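Local coordinates for beta-N-acetylhexosaminidase (Beutenbergia cavernae, PDB 5BU9), which probably hydrolyses terminal non-reducing N-acetyl-D-hexosamine residues from N-acetyl-beta-D-hexosaminides, as a member of glycoside hydrolase family 3, at residues L105-L110 with V163-N168; D135-P140 with F156-E161; G178-I183 with G224-M229; P187-V192 with S231-S236; V206-D211 with Y235-P240. All blocks are in the same frame, centred on the assembly; numbering follows the deposited sequence.

Overall arrangement
Contact 3 lies nearest the centre of the chain and is buried, pairing the parallel strands 180-186 and 227-230 of the barrel through backbone hydrogen bonds and branched apolar side chains. Contact 4, also buried, joins the loops that follow those strands, and its chemistry turns to a proline-tyrosine CH-pi contact and a relay of hydroxyls. Contact 5 shares Y235 and S236 with it but lies farther out, where waters connect two loops. Contacts 1 and 2 touch each other and both use helix 160-176. They are partly buried: the first combines a histidine hydrogen bond with packing, the second rests on a tyrosine against proline and valines.

Contact 1: L105-L110 with V163-N168; sequences LDPATL and VASHAN
P107 sets CG over one face of the H166 imidazole, 4.1 Å above the plane and toward the rim. At the edge of the same imidazole, NE2 points to the carbonyl oxygen of L105; H166 NE2 to L105 O is 2.7 Å, but the angle at the hydrogen is 130°, so the bond is weak. L110 comes to the ring near its plane and crosses the histidine side chain at about a right angle. Its CD2 lies 3.6 Å from H166 CB and 3.3 Å from H166 O. The histidine CG stands anti to its own carbonyl carbon (chi1 -67°), which starts the ring outward from helix 160-176. Proline suits the first turn of a helix, where no backbone N-H is needed, and here P107 CB also packs 3.8 Å from S165 O. The other imidazole nitrogen, ND1, bonds to T162 O. With a carbonyl oxygen at each nitrogen, a protonated ring would be favoured, though the weak NE2 bond makes this tentative. S165 keeps its hydroxyl on its own helix, bonded to E161 O and T162 O. The contact thus joins the start of helix 107-123 to helix 160-176, which on another flank packs V163 and A164 against A216 and A219 of helix 212-222; H166 also touches F156 in the loop before its helix.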
# COMPACT_ATOMS: atom_id res chain seq x y z
N LEU A 105 -10.96 -0.36 21.72
CA LEU A 105 -10.25 -1.36 22.52
C LEU A 105 -8.97 -0.80 23.18
O LEU A 105 -8.29 0.07 22.61
CB LEU A 105 -9.89 -2.57 21.64
CG LEU A 105 -11.00 -3.31 20.88
CD1 LEU A 105 -10.40 -4.22 19.84
CD2 LEU A 105 -11.88 -4.13 21.84
N ASP A 106 -8.65 -1.27 24.38
CA ASP A 106 -7.31 -1.12 24.96
C ASP A 106 -6.33 -1.58 23.90
O ASP A 106 -6.56 -2.61 23.29
CB ASP A 106 -7.13 -1.96 26.24
CG ASP A 106 -7.92 -1.42 27.43
OD1 ASP A 106 -8.35 -0.25 27.38
OD2 ASP A 106 -8.10 -2.16 28.41
N PRO A 107 -5.25 -0.82 23.67
CA PRO A 107 -4.26 -1.22 22.67
C PRO A 107 -3.73 -2.65 22.88
O PRO A 107 -3.55 -3.39 21.90
CB PRO A 107 -3.15 -0.18 22.84
CG PRO A 107 -3.90 1.05 23.24
CD PRO A 107 -4.98 0.54 24.18
N ALA A 108 -3.53 -3.04 24.13
CA ALA A 108 -3.12 -4.40 24.48
C ALA A 108 -4.08 -5.45 23.88
O ALA A 108 -3.65 -6.45 23.30
CB ALA A 108 -3.04 -4.54 26.01
N THR A 109 -5.38 -5.21 24.04
CA THR A 109 -6.40 -6.12 23.52
C THR A 109 -6.39 -6.15 21.99
O THR A 109 -6.52 -7.21 21.38
CB THR A 109 -7.80 -5.71 24.01
OG1 THR A 109 -7.82 -5.63 25.44
CG2 THR A 109 -8.85 -6.70 23.54
N LEU A 110 -6.24 -4.98 21.38
CA LEU A 110 -6.19 -4.84 19.92
C LEU A 110 -4.99 -5.56 19.36
O LEU A 110 -5.10 -6.24 18.35
CB LEU A 110 -6.15 -3.37 19.52
CG LEU A 110 -6.00 -3.04 18.02
CD1 LEU A 110 -7.01 -3.82 17.16
CD2 LEU A 110 -6.18 -1.55 17.83
N VAL A 163 -5.16 7.41 17.34
CA VAL A 163 -4.82 6.74 16.10
C VAL A 163 -3.48 6.04 16.19
O VAL A 163 -3.35 4.88 15.82
CB VAL A 163 -4.86 7.73 14.91
CG1 VAL A 163 -4.21 7.13 13.64
CG2 VAL A 163 -6.32 8.13 14.64
N ALA A 164 -2.46 6.75 16.70
CA ALA A 164 -1.14 6.16 16.89
C ALA A 164 -1.15 4.91 17.76
O ALA A 164 -0.59 3.89 17.38
CB ALA A 164 -0.22 7.16 17.49
N SER A 165 -1.76 5.00 18.94
CA SER A 165 -1.70 3.89 19.89
C SER A 165 -2.45 2.65 19.36
O SER A 165 -2.05 1.52 19.61
CB SER A 165 -2.24 4.32 21.26
OG SER A 165 -3.60 4.70 21.22
N HIS A 166 -3.52 2.85 18.60
CA HIS A 166 -4.23 1.69 18.13
C HIS A 166 -3.61 1.12 16.86
O HIS A 166 -3.39 -0.09 16.78
CB HIS A 166 -5.72 2.01 17.98
CG HIS A 166 -6.37 2.29 19.29
ND1 HIS A 166 -6.31 3.52 19.90
CD2 HIS A 166 -7.01 1.47 20.16
CE1 HIS A 166 -6.92 3.46 21.07
NE2 HIS A 166 -7.35 2.23 21.25
N ALA A 167 -3.27 1.98 15.90
CA ALA A 167 -2.68 1.46 14.66
C ALA A 167 -1.35 0.80 14.96
O ALA A 167 -1.01 -0.23 14.36
CB ALA A 167 -2.52 2.55 13.60
N ASN A 168 -0.59 1.35 15.91
CA ASN A 168 0.71 0.77 16.23
C ASN A 168 0.54 -0.57 16.95
O ASN A 168 1.39 -1.46 16.83
CB ASN A 168 1.56 1.72 17.09
CG ASN A 168 2.11 2.87 16.30
OD1 ASN A 168 2.09 2.85 15.07
ND2 ASN A 168 2.62 3.89 17.00

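Contact 2: D135-P140 with F156-E161; sequences DVVASP and FGYDAE
Y158 packs its ring against P140, whose CD sits over the face, 3.8 Å from the ring centroid and 11° off the normal, a CH-pi contact. The rigid pyrrolidine suits this role because it offers polarised C-H groups to the pi cloud. V137 runs alongside the tyrosine, pointing the same way, and comes at the ring edge instead: V137 CB is 3.9 Å from Y158 CD1. The backbones meet here too, with Y158 CA 3.2 Å from V137 O in a CA-H...O contact. V136 works one step further along. Its CG1, anti to the backbone N (chi1 177°), reaches the peptide after the tyrosine and lies 3.6 Å from Y158 C, while the valine touches V163, S213 and A216. Just past that peptide, D159 is the N-cap of helix 160-176; its side chain caps a first-turn backbone N and its OD1 bonds to T162 OG1. A water links the two segments at the other end, donating to D135 O at 2.9 Å and accepting from F156 N at 2.8 Å. With no direct hydrogen bond between the segments, their cohesion comes from ring and aliphatic packing, while polar bridging falls to the water; the tyrosine hydroxyl bonds weakly to E155 OE2.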
# COMPACT_ATOMS: atom_id res chain seq x y z
N ASP A 135 -4.83 7.57 8.92
CA ASP A 135 -5.49 8.80 8.57
C ASP A 135 -6.20 9.28 9.81
O ASP A 135 -6.70 8.47 10.57
CB ASP A 135 -6.51 8.60 7.43
CG ASP A 135 -5.87 8.21 6.11
OD1 ASP A 135 -4.87 8.85 5.70
OD2 ASP A 135 -6.39 7.25 5.50
N VAL A 136 -6.27 10.59 10.03
CA VAL A 136 -7.02 11.11 11.16
C VAL A 136 -8.24 11.87 10.66
O VAL A 136 -8.09 12.77 9.85
CB VAL A 136 -6.14 12.00 12.04
CG1 VAL A 136 -6.95 12.57 13.15
CG2 VAL A 136 -5.01 11.19 12.63
N VAL A 137 -9.42 11.50 11.13
CA VAL A 137 -10.65 12.20 10.76
C VAL A 137 -10.83 13.31 11.81
O VAL A 137 -10.43 13.14 12.95
CB VAL A 137 -11.85 11.21 10.67
CG1 VAL A 137 -13.16 11.92 10.45
CG2 VAL A 137 -11.64 10.25 9.53
N ALA A 138 -11.40 14.45 11.43
CA ALA A 138 -11.37 15.65 12.29
C ALA A 138 -12.16 15.49 13.57
O ALA A 138 -11.74 15.97 14.62
CB ALA A 138 -11.88 16.87 11.53
N SER A 139 -13.32 14.83 13.45
CA SER A 139 -14.28 14.67 14.55
C SER A 139 -15.34 13.64 14.15
O SER A 139 -15.55 13.40 12.96
CB SER A 139 -14.95 16.00 14.88
OG SER A 139 -15.87 16.36 13.85
N PRO A 140 -16.00 13.02 15.15
CA PRO A 140 -17.02 12.03 14.79
C PRO A 140 -18.20 12.63 13.98
O PRO A 140 -18.78 11.92 13.15
CB PRO A 140 -17.49 11.47 16.16
CG PRO A 140 -16.95 12.44 17.21
CD PRO A 140 -15.70 13.03 16.59
N PHE A 156 -9.25 4.99 13.15
CA PHE A 156 -9.17 4.48 14.52
C PHE A 156 -9.71 5.52 15.52
O PHE A 156 -10.06 5.18 16.63
CB PHE A 156 -7.74 4.10 14.89
CG PHE A 156 -7.28 2.77 14.32
CD1 PHE A 156 -7.65 1.57 14.93
CD2 PHE A 156 -6.44 2.72 13.21
CE1 PHE A 156 -7.21 0.35 14.43
CE2 PHE A 156 -6.00 1.51 12.70
CZ PHE A 156 -6.39 0.31 13.31
N GLY A 157 -9.79 6.77 15.09
CA GLY A 157 -10.17 7.86 15.97
C GLY A 157 -9.90 9.24 15.35
O GLY A 157 -9.69 9.35 14.14
N TYR A 158 -9.86 10.28 16.17
CA TYR A 158 -10.05 11.64 15.70
C TYR A 158 -8.94 12.56 16.20
O TYR A 158 -9.07 13.78 16.16
CB TYR A 158 -11.42 12.16 16.15
CG TYR A 158 -12.48 11.19 15.73
CD1 TYR A 158 -12.90 11.15 14.42
CD2 TYR A 158 -13.01 10.27 16.62
CE1 TYR A 158 -13.84 10.24 13.98
CE2 TYR A 158 -13.97 9.34 16.19
CZ TYR A 158 -14.37 9.33 14.87
OH TYR A 158 -15.30 8.45 14.41
N ASP A 159 -7.87 11.95 16.68
CA ASP A 159 -6.66 12.66 17.09
C ASP A 159 -5.42 11.76 16.93
O ASP A 159 -5.53 10.52 16.85
CB ASP A 159 -6.77 13.14 18.54
CG ASP A 159 -7.10 12.02 19.49
OD1 ASP A 159 -6.17 11.28 19.90
OD2 ASP A 159 -8.30 11.87 19.82
N ALA A 160 -4.25 12.39 16.90
CA ALA A 160 -3.02 11.68 16.61
C ALA A 160 -2.69 10.62 17.67
O ALA A 160 -2.14 9.58 17.35
CB ALA A 160 -1.88 12.65 16.47
N GLU A 161 -3.04 10.88 18.92
CA GLU A 161 -2.63 9.96 19.98
C GLU A 161 -3.44 8.65 19.94
O GLU A 161 -2.88 7.56 20.06
CB GLU A 161 -2.77 10.63 21.34
CG GLU A 161 -2.27 9.76 22.49
CD GLU A 161 -2.89 10.12 23.85
OE1 GLU A 161 -3.66 11.11 23.91
OE2 GLU A 161 -2.61 9.40 24.85
O HOH W 1 -7.00 5.86 11.77

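Contact 3: G178-I183 with G224-M229; sequences GVETVI and GAAFVM
V182 crosses F227 obliquely and forks over the opposing strand: its CG2 lies 3.4 Å from F227 CB, and its CG1 lies 3.7 Å from M229 CB. Branching at CB gives the fork, and chi1 -179° sets CG1 anti to the backbone N, toward M229. F227 turns its ring back along the chain, so that CE1 approaches E180 CB, while both V182 and F227 also meet L128 of the next strand. I183 and V228, which share one face of the sheet with each other, form a second oblique pair. I183 CG1 takes the crowded position between backbone N and carbonyl carbon (chi1 57°) and comes within 3.7 Å of V228 CG2; beyond it, CD1 meets the small methyl of A225. Beta-branched residues suit such strands, favouring extended backbone and filling the gap between neighbours. I183 and V228 are the bridge pair of two parallel strands, 180-186 and 227-230, adjacent staves of the TIM barrel of family 3 glycosidases, connected through helix 212-222 in a beta-alpha-beta crossover. I183 N donates to F227 O at 3.1 Å, and M229 N donates to I183 O at 2.8 Å, nearly straight at 176°. Before the pairing begins the strands diverge, and a water bridges them: it donates to E180 OE2 and T181 O and accepts from A226 N at 2.6 Å. E180 OE2 also accepts a hydrogen bond from T181 N at 3.3 Å through its anti lone pair, and forms a salt bridge with R175 NE. M229, a selenomethionine, has its side chain about 4 Å from a bound glycerol.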
# COMPACT_ATOMS: atom_id res chain seq x y z
N GLY A 178 4.21 -12.50 11.72
CA GLY A 178 4.95 -12.58 10.47
C GLY A 178 4.39 -11.79 9.29
O GLY A 178 4.76 -12.02 8.14
N VAL A 179 3.49 -10.85 9.58
CA VAL A 179 2.88 -10.03 8.52
C VAL A 179 3.26 -8.59 8.69
O VAL A 179 2.88 -7.97 9.69
CB VAL A 179 1.34 -10.14 8.52
CG1 VAL A 179 0.80 -9.42 7.30
CG2 VAL A 179 0.90 -11.57 8.54
N GLU A 180 3.98 -8.03 7.72
CA GLU A 180 4.34 -6.62 7.78
C GLU A 180 3.13 -5.78 7.44
O GLU A 180 2.20 -6.27 6.81
CB GLU A 180 5.50 -6.29 6.84
CG GLU A 180 6.89 -6.45 7.51
CD GLU A 180 7.16 -5.41 8.63
OE1 GLU A 180 8.26 -5.47 9.23
OE2 GLU A 180 6.28 -4.54 8.89
N THR A 181 3.16 -4.52 7.87
CA THR A 181 2.04 -3.61 7.62
C THR A 181 2.47 -2.44 6.73
O THR A 181 3.66 -2.17 6.56
CB THR A 181 1.47 -3.09 8.93
OG1 THR A 181 2.55 -2.72 9.80
CG2 THR A 181 0.63 -4.20 9.61
N VAL A 182 1.48 -1.78 6.13
CA VAL A 182 1.70 -0.56 5.36
C VAL A 182 0.84 0.54 5.95
O VAL A 182 -0.37 0.47 5.84
CB VAL A 182 1.35 -0.78 3.91
CG1 VAL A 182 1.60 0.50 3.10
CG2 VAL A 182 2.15 -2.00 3.35
N ILE A 183 1.41 1.55 6.59
CA ILE A 183 0.54 2.59 7.16
C ILE A 183 0.05 3.47 6.01
O ILE A 183 0.80 3.74 5.06
CB ILE A 183 1.25 3.38 8.29
CG1 ILE A 183 2.53 4.02 7.80
CG2 ILE A 183 1.59 2.46 9.46
CD1 ILE A 183 3.09 4.99 8.81
N GLY A 224 8.44 2.00 14.01
CA GLY A 224 9.09 0.96 13.23
C GLY A 224 8.49 0.60 11.87
O GLY A 224 8.91 -0.40 11.27
N ALA A 225 7.54 1.39 11.38
CA ALA A 225 6.88 1.14 10.10
C ALA A 225 7.90 0.91 8.97
O ALA A 225 8.86 1.66 8.85
CB ALA A 225 5.97 2.29 9.74
N ALA A 226 7.69 -0.13 8.16
CA ALA A 226 8.63 -0.54 7.12
C ALA A 226 8.11 -0.18 5.73
O ALA A 226 8.87 -0.22 4.75
CB ALA A 226 8.89 -2.03 7.20
N PHE A 227 6.81 0.10 5.66
CA PHE A 227 6.09 0.46 4.42
C PHE A 227 5.13 1.60 4.74
O PHE A 227 4.42 1.57 5.76
CB PHE A 227 5.27 -0.70 3.84
CG PHE A 227 6.09 -1.89 3.39
CD1 PHE A 227 6.58 -2.80 4.33
CD2 PHE A 227 6.33 -2.12 2.03
CE1 PHE A 227 7.33 -3.92 3.93
CE2 PHE A 227 7.09 -3.22 1.61
CZ PHE A 227 7.60 -4.13 2.56
N VAL A 228 5.09 2.58 3.85
CA VAL A 228 4.12 3.67 3.91
C VAL A 228 3.44 3.78 2.56
O VAL A 228 4.10 3.77 1.52
CB VAL A 228 4.78 5.01 4.29
CG1 VAL A 228 3.77 6.13 4.16
CG2 VAL A 228 5.40 4.95 5.72
N MSE A 229 2.11 3.89 2.58
CA MSE A 229 1.36 4.16 1.35
C MSE A 229 0.96 5.64 1.22
O MSE A 229 0.53 6.27 2.19
CB MSE A 229 0.10 3.28 1.26
CG MSE A 229 -0.77 3.62 0.08
SE MSE A 229 -2.39 2.53 0.00
CE MSE A 229 -1.61 0.88 -0.54
O HOH W 2 5.74 -1.80 8.44

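Contact 4: P187-V192 with S231-S236; sequences PGLGRV and STAVYS
P187 meets Y235 tip to tip, in a CH-pi contact that presses the proline ring onto the aromatic face. Its CG is 3.5 Å from the centroid of the Y235 ring and only 5° off the normal, so it sits over the centre, and CD reaches across toward CE1. The peptide bond before P187 is cis, a geometry proline tolerates far better than other residues. The polar interactions run round the tyrosine's edge. Y235 OH donates to G188 O at 2.6 Å, approaching from above the carbonyl plane, 62° out of it. The same hydroxyl accepts from S231 OG at 2.9 Å, and S231 OG in turn accepts from A233 N at 3.0 Å, closing an ST turn. Serine suits this place because its hydroxyl can receive from the backbone and give to the phenol at once; with OG anti to the backbone N (chi1 171°), it faces the tyrosine. The relay fixes the rotation of both hydroxyls and satisfies polar atoms that are buried. G188 has backbone angles that would jam a side chain against the preceding carbonyl, which accounts for glycine. Apolar packing completes the contact: L189 CD1 lies 4.1 Å from A233 CB, while V192 CG1 approaches the same alanine methyl at 3.9 Å. The leucine methyl also comes close to a hydroxyl, L189 CD1 lying 3.3 Å from S231 OG. The first segment is the loop leaving strand 180-186, and D135 OD1 accepts from L189 N. The second follows strand 227-230, and its strand 234-235 pairs in parallel with 203-204.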
# COMPACT_ATOMS: atom_id res chain seq x y z
N PRO A 187 -0.24 11.95 2.96
CA PRO A 187 -0.14 12.54 4.32
C PRO A 187 -1.44 12.57 5.13
O PRO A 187 -1.48 13.19 6.21
CB PRO A 187 0.32 13.99 4.03
CG PRO A 187 -0.34 14.31 2.68
CD PRO A 187 -0.36 12.98 1.90
N GLY A 188 -2.47 11.89 4.66
CA GLY A 188 -3.73 11.80 5.38
C GLY A 188 -4.95 11.98 4.49
O GLY A 188 -5.10 13.00 3.82
N LEU A 189 -5.83 10.99 4.46
CA LEU A 189 -6.99 11.00 3.57
C LEU A 189 -8.28 11.23 4.36
O LEU A 189 -9.37 11.16 3.79
CB LEU A 189 -7.06 9.68 2.81
CG LEU A 189 -7.58 9.59 1.39
CD1 LEU A 189 -7.12 10.76 0.54
CD2 LEU A 189 -7.09 8.27 0.79
N GLY A 190 -8.15 11.50 5.65
CA GLY A 190 -9.32 11.64 6.49
C GLY A 190 -10.01 12.98 6.42
O GLY A 190 -10.97 13.21 7.15
N ARG A 191 -9.55 13.88 5.55
CA ARG A 191 -10.15 15.21 5.50
C ARG A 191 -10.60 15.64 4.09
O ARG A 191 -11.15 16.74 3.94
CB ARG A 191 -9.18 16.23 6.10
CG ARG A 191 -8.66 15.79 7.49
CD ARG A 191 -7.99 16.99 8.21
NE ARG A 191 -8.99 17.99 8.53
CZ ARG A 191 -8.78 19.10 9.22
NH1 ARG A 191 -7.56 19.39 9.70
NH2 ARG A 191 -9.80 19.92 9.44
N VAL A 192 -10.42 14.80 3.08
CA VAL A 192 -10.99 15.12 1.76
C VAL A 192 -12.51 14.98 1.82
O VAL A 192 -13.03 14.21 2.63
CB VAL A 192 -10.43 14.23 0.64
CG1 VAL A 192 -8.95 14.56 0.35
CG2 VAL A 192 -10.62 12.75 1.02
N SER A 231 -1.30 8.79 -0.58
CA SER A 231 -2.54 9.31 -1.16
C SER A 231 -2.36 9.87 -2.57
O SER A 231 -1.27 10.34 -2.90
CB SER A 231 -3.05 10.42 -0.25
OG SER A 231 -4.12 11.15 -0.78
N THR A 232 -3.42 9.88 -3.39
CA THR A 232 -3.33 10.57 -4.68
C THR A 232 -4.06 11.91 -4.67
O THR A 232 -4.11 12.58 -5.68
CB THR A 232 -3.88 9.74 -5.84
OG1 THR A 232 -5.22 9.38 -5.55
CG2 THR A 232 -3.04 8.49 -6.09
N ALA A 233 -4.61 12.30 -3.53
CA ALA A 233 -5.25 13.60 -3.38
C ALA A 233 -4.25 14.73 -3.61
O ALA A 233 -3.05 14.54 -3.44
CB ALA A 233 -5.88 13.72 -1.98
N VAL A 234 -4.74 15.91 -3.99
CA VAL A 234 -3.88 17.08 -4.10
C VAL A 234 -3.99 17.86 -2.80
O VAL A 234 -5.09 18.16 -2.37
CB VAL A 234 -4.25 17.95 -5.30
CG1 VAL A 234 -3.37 19.15 -5.30
CG2 VAL A 234 -4.07 17.18 -6.62
N TYR A 235 -2.85 18.14 -2.16
CA TYR A 235 -2.85 18.80 -0.84
C TYR A 235 -2.45 20.27 -0.98
O TYR A 235 -1.28 20.58 -1.01
CB TYR A 235 -1.90 18.07 0.15
CG TYR A 235 -2.45 16.72 0.52
CD1 TYR A 235 -2.31 15.63 -0.35
CD2 TYR A 235 -3.20 16.54 1.69
CE1 TYR A 235 -2.89 14.37 -0.05
CE2 TYR A 235 -3.79 15.30 2.00
CZ TYR A 235 -3.62 14.22 1.13
OH TYR A 235 -4.16 13.00 1.44
N SER A 236 -3.45 21.15 -1.04
CA SER A 236 -3.27 22.59 -1.18
C SER A 236 -2.22 23.20 -0.27
O SER A 236 -1.45 24.06 -0.69
CB SER A 236 -4.59 23.30 -0.90
OG SER A 236 -5.45 23.21 -1.99

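Contact 5: V206-D211 with Y235-P240; sequences VTTADD and YSQIDP
T207 and I238 meet through a carbonyl and a hydrocarbon: T207 O lies 3.5 Å from I238 CG1, and the isoleucine's CD1 reaches the carbonyl carbon of T208. The isoleucine CG1 stands anti to its carbonyl carbon (chi1 -54°), which sets it toward the opposite loop. T207 also lies alongside Y235, its CB in the plane of the ring at the edge, 3.9 Å from CD2. Next to these, T208 CG2 packs 3.9 Å from Q237 CB, the aliphatic part of a glutamine bent at chi2, whose NE2 bonds weakly to D205 O. Two waters bridge the backbones: one lies 2.7 Å from T207 O and accepts from Q237 N, and the other accepts from A209 N at 3.0 Å and donates to Q237 O. Outside this shell, T208 OG1 accepts from D210 N at 3.0 Å, an ST turn within the type I turn T208-D211. T207 OG1 bonds to D204, and D211, the N-cap of helix 212-222, makes a salt bridge with R191. Threonine suits both places, pairing a methyl for the neighbour with a hydroxyl for its own loop. No direct hydrogen bond joins V206-D211 to Y235-P240; their backbones are linked through two waters.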
# COMPACT_ATOMS: atom_id res chain seq x y z
N VAL A 206 -7.08 21.58 3.77
CA VAL A 206 -6.91 21.85 5.22
C VAL A 206 -5.73 21.13 5.85
O VAL A 206 -5.20 21.60 6.85
CB VAL A 206 -8.18 21.48 6.00
CG1 VAL A 206 -9.28 22.49 5.72
CG2 VAL A 206 -8.63 20.07 5.61
N THR A 207 -5.33 19.98 5.29
CA THR A 207 -4.22 19.19 5.85
C THR A 207 -2.89 19.85 5.54
O THR A 207 -2.52 19.95 4.36
CB THR A 207 -4.23 17.72 5.30
OG1 THR A 207 -5.48 17.07 5.62
CG2 THR A 207 -3.06 16.90 5.84
N THR A 208 -2.18 20.30 6.59
CA THR A 208 -0.80 20.82 6.51
C THR A 208 0.21 19.76 6.96
O THR A 208 -0.19 18.68 7.39
CB THR A 208 -0.57 22.06 7.39
OG1 THR A 208 -0.48 21.65 8.75
CG2 THR A 208 -1.74 23.06 7.25
N ALA A 209 1.50 20.07 6.86
CA ALA A 209 2.57 19.18 7.32
C ALA A 209 2.53 19.02 8.85
O ALA A 209 3.09 18.07 9.39
CB ALA A 209 3.96 19.70 6.87
N ASP A 210 1.85 19.93 9.55
CA ASP A 210 1.70 19.88 11.01
C ASP A 210 0.41 19.19 11.44
O ASP A 210 0.15 19.04 12.64
CB ASP A 210 1.72 21.30 11.64
CG ASP A 210 2.99 22.09 11.32
OD1 ASP A 210 4.11 21.54 11.49
OD2 ASP A 210 2.87 23.26 10.89
N ASP A 211 -0.41 18.77 10.47
CA ASP A 211 -1.68 18.14 10.77
C ASP A 211 -1.48 16.96 11.70
O ASP A 211 -0.46 16.28 11.66
CB ASP A 211 -2.40 17.65 9.49
CG ASP A 211 -3.90 17.29 9.74
OD1 ASP A 211 -4.77 18.18 9.63
OD2 ASP A 211 -4.21 16.12 10.06
N TYR A 235 -2.85 18.14 -2.16
CA TYR A 235 -2.85 18.80 -0.84
C TYR A 235 -2.45 20.27 -0.98
O TYR A 235 -1.28 20.58 -1.01
CB TYR A 235 -1.90 18.07 0.15
CG TYR A 235 -2.45 16.72 0.52
CD1 TYR A 235 -2.31 15.63 -0.35
CD2 TYR A 235 -3.20 16.54 1.69
CE1 TYR A 235 -2.89 14.37 -0.05
CE2 TYR A 235 -3.79 15.30 2.00
CZ TYR A 235 -3.62 14.22 1.13
OH TYR A 235 -4.16 13.00 1.44
N SER A 236 -3.45 21.15 -1.04
CA SER A 236 -3.27 22.59 -1.18
C SER A 236 -2.22 23.20 -0.27
O SER A 236 -1.45 24.06 -0.69
CB SER A 236 -4.59 23.30 -0.90
OG SER A 236 -5.45 23.21 -1.99
N GLN A 237 -2.18 22.75 0.98
CA GLN A 237 -1.34 23.41 2.00
C GLN A 237 0.04 22.80 2.13
O GLN A 237 0.81 23.20 3.01
CB GLN A 237 -2.02 23.36 3.38
CG GLN A 237 -3.50 23.71 3.37
CD GLN A 237 -3.74 25.11 2.87
OE1 GLN A 237 -2.98 26.03 3.20
NE2 GLN A 237 -4.77 25.29 2.05
N ILE A 238 0.33 21.78 1.32
CA ILE A 238 1.63 21.10 1.36
C ILE A 238 2.24 21.19 -0.01
O ILE A 238 3.31 21.77 -0.18
CB ILE A 238 1.53 19.63 1.84
CG1 ILE A 238 0.80 19.53 3.18
CG2 ILE A 238 2.92 19.03 1.98
CD1 ILE A 238 0.44 18.09 3.58
N ASP A 239 1.58 20.62 -1.01
CA ASP A 239 2.02 20.82 -2.40
C ASP A 239 0.85 20.79 -3.37
O ASP A 239 0.33 19.71 -3.69
CB ASP A 239 3.04 19.76 -2.80
CG ASP A 239 3.47 19.87 -4.27
OD1 ASP A 239 3.28 20.91 -4.92
OD2 ASP A 239 4.03 18.89 -4.79
N PRO A 240 0.44 21.97 -3.85
CA PRO A 240 -0.78 22.05 -4.68
C PRO A 240 -0.54 21.70 -6.15
O PRO A 240 -1.49 21.72 -6.93
CB PRO A 240 -1.21 23.51 -4.55
CG PRO A 240 0.12 24.29 -4.28
CD PRO A 240 0.99 23.30 -3.48
O HOH W 3 -3.71 20.57 2.02
O HOH W 4 2.20 22.53 5.20